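Long-range contacts in cell surface protein (Faecalibacterium prausnitzii A2-165, PDB 4GT6), which is of unknown function but, as an extracellular protein built of BspA-type leucine-rich repeats, probably binds other proteins at the cell surface: residues 259-264 with 282-287; 306-311 with 329-334. One frame throughout, in Å; residues are numbered along the deposited sequence. Where two conformers were deposited one is given.

Interaction 1: residues 259-264 with 282-287; sequences HAFDSC and GAFMNC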
loop_
_atom_site.group_PDB
_atom_site.type_symbol
_atom_site.label_atom_id
_atom_site.label_comp_id
_atom_site.label_asym_id
_atom_site.label_seq_id
_atom_site.Cartn_x
_atom_site.Cartn_y
_atom_site.Cartn_z
ATOM N N HIS A 259 -11.337 -0.281 2.275
ATOM C CA HIS A 259 -10.515 -0.541 3.474
ATOM C C HIS A 259 -10.360 0.694 4.400
ATOM O O HIS A 259 -9.399 0.750 5.172
ATOM C CB HIS A 259 -9.129 -1.097 3.029
ATOM C CG HIS A 259 -9.257 -2.370 2.241
ATOM N ND1 HIS A 259 -8.999 -2.414 0.878
ATOM C CD2 HIS A 259 -9.665 -3.595 2.644
ATOM C CE1 HIS A 259 -9.254 -3.662 0.501
ATOM N NE2 HIS A 259 -9.634 -4.414 1.534
ATOM N N ALA A 260 -11.314 1.668 4.361
ATOM C CA ALA A 260 -11.165 2.889 5.173
ATOM C C ALA A 260 -11.154 2.586 6.675
ATOM O O ALA A 260 -10.513 3.306 7.443
ATOM C CB ALA A 260 -12.279 3.896 4.854
ATOM N N PHE A 261 -11.870 1.522 7.094
ATOM C CA PHE A 261 -11.952 1.125 8.509
ATOM C C PHE A 261 -11.409 -0.280 8.714
ATOM O O PHE A 261 -11.769 -0.930 9.685
ATOM C CB PHE A 261 -13.410 1.168 9.011
ATOM C CG PHE A 261 -14.062 2.514 9.169
ATOM C CD1 PHE A 261 -14.685 3.135 8.087
ATOM C CD2 PHE A 261 -14.154 3.119 10.424
ATOM C CE1 PHE A 261 -15.336 4.365 8.242
ATOM C CE2 PHE A 261 -14.789 4.358 10.575
ATOM C CZ PHE A 261 -15.383 4.972 9.485
ATOM N N ASP A 262 -10.520 -0.759 7.839
ATOM C CA ASP A 262 -10.042 -2.117 8.032
ATOM C C ASP A 262 -9.217 -2.229 9.327
ATOM O O ASP A 262 -8.569 -1.262 9.756
ATOM C CB ASP A 262 -9.278 -2.660 6.801
ATOM C CG ASP A 262 -7.906 -2.057 6.450
ATOM O OD1 ASP A 262 -7.478 -1.105 7.122
ATOM O OD2 ASP A 262 -7.266 -2.558 5.510
ATOM N N SER A 263 -9.342 -3.395 9.994
ATOM C CA SER A 263 -8.583 -3.788 11.184
ATOM C C SER A 263 -8.676 -2.809 12.371
ATOM O O SER A 263 -7.689 -2.648 13.104
ATOM C CB SER A 263 -7.118 -4.041 10.825
ATOM O OG SER A 263 -7.031 -5.134 9.924
ATOM N N CYS A 264 -9.856 -2.199 12.604
ATOM C CA CYS A 264 -10.028 -1.347 13.795
ATOM C C CYS A 264 -10.075 -2.235 15.031
ATOM O O CYS A 264 -10.969 -3.071 15.151
ATOM C CB CYS A 264 -11.281 -0.492 13.686
ATOM S SG CYS A 264 -11.174 0.769 12.407
ATOM N N GLY A 282 -14.087 -4.168 1.352
ATOM C CA GLY A 282 -13.452 -4.419 2.645
ATOM C C GLY A 282 -13.390 -3.212 3.562
ATOM O O GLY A 282 -12.485 -3.117 4.393
ATOM N N ALA A 283 -14.372 -2.315 3.461
ATOM C CA ALA A 283 -14.364 -1.093 4.262
ATOM C C ALA A 283 -14.230 -1.366 5.757
ATOM O O ALA A 283 -13.518 -0.632 6.407
ATOM C CB ALA A 283 -15.605 -0.275 3.996
ATOM N N PHE A 284 -14.881 -2.410 6.299
ATOM C CA PHE A 284 -14.830 -2.713 7.740
ATOM C C PHE A 284 -14.261 -4.105 7.988
ATOM O O PHE A 284 -14.527 -4.708 9.030
ATOM C CB PHE A 284 -16.243 -2.611 8.356
ATOM C CG PHE A 284 -16.822 -1.219 8.290
ATOM C CD1 PHE A 284 -16.582 -0.302 9.307
ATOM C CD2 PHE A 284 -17.604 -0.825 7.213
ATOM C CE1 PHE A 284 -17.123 0.986 9.244
ATOM C CE2 PHE A 284 -18.125 0.468 7.140
ATOM C CZ PHE A 284 -17.875 1.368 8.153
HETATM N N MSE A 285 -13.422 -4.590 7.091
HETATM C CA MSE A 285 -12.929 -5.941 7.269
HETATM C C MSE A 285 -11.952 -6.082 8.461
HETATM O O MSE A 285 -11.196 -5.164 8.778
HETATM C CB MSE A 285 -12.363 -6.521 5.981
HETATM C CG MSE A 285 -11.034 -6.025 5.559
HETATM SE SE MSE A 285 -10.498 -7.106 3.985
HETATM C CE MSE A 285 -10.527 -8.906 4.661
ATOM N N ASN A 286 -12.064 -7.217 9.166
ATOM C CA ASN A 286 -11.251 -7.566 10.334
ATOM C C ASN A 286 -11.375 -6.526 11.466
ATOM O O ASN A 286 -10.367 -6.166 12.076
ATOM C CB ASN A 286 -9.784 -7.773 9.927
ATOM C CG ASN A 286 -9.631 -8.925 8.970
ATOM O OD1 ASN A 286 -10.231 -9.981 9.148
ATOM N ND2 ASN A 286 -8.867 -8.734 7.918
ATOM N N CYS A 287 -12.611 -6.049 11.745
ATOM C CA CYS A 287 -12.898 -5.168 12.892
ATOM C C CYS A 287 -13.437 -6.092 13.980
ATOM O O CYS A 287 -14.627 -6.406 13.949
ATOM C CB CYS A 287 -13.894 -4.077 12.509
ATOM S SG CYS A 287 -13.171 -2.771 11.489
HETATM O O HOH W 1 -7.309 -6.156 7.431
#
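F261 and F284 form an offset stack at the buried side of this contact. Their centroids are 4.6 Å apart and the planes meet at 19°. F284 CE1 sits over one face of the F261 ring, displaced toward the rim, and comes within 3.4 Å of F261 CG. The two side chains lie side by side and point the same way. A similar chi1 (-70° in F261) puts both CG atoms beside their own backbone N. Two backbone bonds set the spacing. F261 N donates to A283 O at 2.8 Å, with a bent N-H...O angle. S263 N donates to M285 O, also at 2.8 Å, and this bond is nearly straight at 172°. At the other border the selenium of selenomethionine M285 lies at the edge of the H259 ring, 3.7 Å from H259 NE2. G282 has positive phi, and a CB there would clash with H259 NE2. At the more open end one water joins S263 OG and N286 ND2, accepting from the amide at 3.1 Å. Second-shell residues help position these groups. Y238 stacks on F261, H259 ND1 bonds to N199, and D262 holds R237 in a salt bridge while its other carboxylate oxygen takes the N-H of E203. Paired type I and type II turns repeat in both segments, as successive coils of a leucine-rich repeat do. The chemistry is thus divided: aromatic carbon fills the interior, backbone amides tie coil to coil, the buried D262 carboxylate is satisfied by R237 and E203, and water serves S263 and N286.

Interaction 2: residues 306-311 with 329-334; sequences VFAGCI and AFAGCE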
loop_
_atom_site.group_PDB
_atom_site.type_symbol
_atom_site.label_atom_id
_atom_site.label_comp_id
_atom_site.label_asym_id
_atom_site.label_seq_id
_atom_site.Cartn_x
_atom_site.Cartn_y
_atom_site.Cartn_z
ATOM N N VAL A 306 -16.963 -6.614 2.865
ATOM C CA VAL A 306 -17.257 -5.381 3.638
ATOM C C VAL A 306 -17.132 -5.603 5.177
ATOM O O VAL A 306 -16.532 -4.766 5.847
ATOM C CB VAL A 306 -18.590 -4.687 3.240
ATOM C CG1 VAL A 306 -19.804 -5.609 3.389
ATOM C CG2 VAL A 306 -18.780 -3.351 3.983
ATOM N N PHE A 307 -17.663 -6.707 5.708
ATOM C CA PHE A 307 -17.592 -7.044 7.132
ATOM C C PHE A 307 -16.903 -8.384 7.349
ATOM O O PHE A 307 -17.107 -9.012 8.383
ATOM C CB PHE A 307 -19.001 -7.051 7.762
ATOM C CG PHE A 307 -19.680 -5.706 7.679
ATOM C CD1 PHE A 307 -19.218 -4.625 8.428
ATOM C CD2 PHE A 307 -20.798 -5.523 6.870
ATOM C CE1 PHE A 307 -19.834 -3.369 8.330
ATOM C CE2 PHE A 307 -21.412 -4.270 6.773
ATOM C CZ PHE A 307 -20.927 -3.201 7.500
ATOM N N ALA A 308 -16.051 -8.812 6.412
ATOM C CA ALA A 308 -15.322 -10.066 6.573
ATOM C C ALA A 308 -14.459 -10.006 7.857
ATOM O O ALA A 308 -13.830 -8.971 8.127
ATOM C CB ALA A 308 -14.450 -10.329 5.340
ATOM N N GLY A 309 -14.506 -11.068 8.663
ATOM C CA GLY A 309 -13.726 -11.164 9.899
ATOM C C GLY A 309 -14.226 -10.304 11.054
ATOM O O GLY A 309 -13.486 -10.059 12.018
ATOM N N CYS A 310 -15.478 -9.837 10.975
ATOM C CA CYS A 310 -16.050 -9.055 12.070
ATOM C C CYS A 310 -16.660 -10.051 13.064
ATOM O O CYS A 310 -17.864 -10.307 13.092
ATOM C CB CYS A 310 -17.040 -8.014 11.566
ATOM S SG CYS A 310 -16.235 -6.624 10.713
ATOM N N ILE A 311 -15.772 -10.594 13.895
ATOM C CA ILE A 311 -16.027 -11.703 14.816
ATOM C C ILE A 311 -16.884 -11.339 16.062
ATOM O O ILE A 311 -17.251 -12.259 16.787
ATOM C CB ILE A 311 -14.684 -12.410 15.202
ATOM C CG1 ILE A 311 -13.687 -11.471 15.935
ATOM C CG2 ILE A 311 -14.038 -13.048 13.957
ATOM C CD1 ILE A 311 -12.627 -12.203 16.817
ATOM N N ALA A 329 -18.882 -10.859 1.944
ATOM C CA ALA A 329 -19.372 -9.698 2.701
ATOM C C ALA A 329 -19.394 -9.942 4.229
ATOM O O ALA A 329 -19.082 -9.020 4.979
ATOM C CB ALA A 329 -20.748 -9.282 2.226
ATOM N N PHE A 330 -19.741 -11.158 4.675
ATOM C CA PHE A 330 -19.754 -11.503 6.108
ATOM C C PHE A 330 -18.904 -12.744 6.377
ATOM O O PHE A 330 -19.147 -13.442 7.364
ATOM C CB PHE A 330 -21.198 -11.727 6.605
ATOM C CG PHE A 330 -22.025 -10.467 6.561
ATOM C CD1 PHE A 330 -22.027 -9.579 7.637
ATOM C CD2 PHE A 330 -22.746 -10.129 5.418
ATOM C CE1 PHE A 330 -22.797 -8.415 7.599
ATOM C CE2 PHE A 330 -23.504 -8.959 5.373
ATOM C CZ PHE A 330 -23.542 -8.121 6.470
ATOM N N ALA A 331 -17.908 -13.027 5.519
ATOM C CA ALA A 331 -17.076 -14.232 5.681
ATOM C C ALA A 331 -16.306 -14.206 6.996
ATOM O O ALA A 331 -15.619 -13.226 7.294
ATOM C CB ALA A 331 -16.107 -14.376 4.516
ATOM N N GLY A 332 -16.442 -15.279 7.775
ATOM C CA GLY A 332 -15.749 -15.404 9.049
ATOM C C GLY A 332 -16.390 -14.671 10.211
ATOM O O GLY A 332 -15.772 -14.553 11.274
ATOM N N CYS A 333 -17.651 -14.208 10.053
ATOM C CA CYS A 333 -18.389 -13.572 11.153
ATOM C C CYS A 333 -18.982 -14.710 12.004
ATOM O O CYS A 333 -20.187 -14.985 11.971
ATOM C CB CYS A 333 -19.446 -12.617 10.615
ATOM S SG CYS A 333 -18.747 -11.166 9.785
ATOM N N GLU A 334 -18.087 -15.362 12.768
ATOM C CA GLU A 334 -18.308 -16.544 13.614
ATOM C C GLU A 334 -19.380 -16.365 14.711
ATOM O O GLU A 334 -19.875 -17.372 15.215
ATOM C CB GLU A 334 -16.976 -17.001 14.260
ATOM C CG GLU A 334 -16.237 -15.926 15.048
ATOM C CD GLU A 334 -14.842 -16.269 15.542
ATOM O OE1 GLU A 334 -13.953 -16.559 14.709
ATOM O OE2 GLU A 334 -14.618 -16.151 16.766
#
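F307 N donates to A329 O at 2.8 Å, and G309 N to A331 O at the same distance. These two backbone bonds hold the tight part of the contact. A308 CA also brings its hydrogen toward A331 O, with 3.3 Å between A308 CA and that oxygen. On the buried side F307 and F330 lie side by side and point the same way. Their planes are near parallel, at 28°, but the rings have slid apart and barely overlap, with centroids 5.5 Å apart. The nearest atoms are F330 CE1 and F307 CD2, 3.6 Å apart. An alanine in place of F330 would probably open a gap beside F307 CD2 and leave the F353 ring without this aromatic neighbour. V306 CG1 adds an apolar contact with A329 CB at 4.0 Å. The looser side is at I311 and E334. Here I311 CG2 rests against the E334 side chain, 3.6 Å from E334 OE1 in the conformer given. E334 CG lies between the backbone N and the carbonyl carbon (chi1 55°), and the chain runs extended from there alongside I311. E334 is exposed and was modelled in two conformers, so this edge is less firmly set. G309 and G332 both have positive phi at matching places in type II turns. Two successive repeat coils are joined here by backbone amides and apolar carbon, and the charged group at the solvent edge offers I311 little beyond van der Waals contact.

How the interactions relate
Both interactions join the same kind of element, the turn-rich loop of one repeat to that of the next. Interaction 1 is the more buried and lies nearer the centre of the chain; interaction 2 is partly buried and farther out. They meet directly: N286 N and F284 N probably hydrogen-bond to A308 O and V306 O. The F284 ring also packs on F307, so the aromatic row runs through both, from overlapping rings in interaction 1 to slid rings in interaction 2. Chemistry differs most outside this row. Where interaction 1 has D262, S263, M285 and N286, interaction 2 has A308, G309, A331 and G332. Interaction 1 also has H259 and a bridging water.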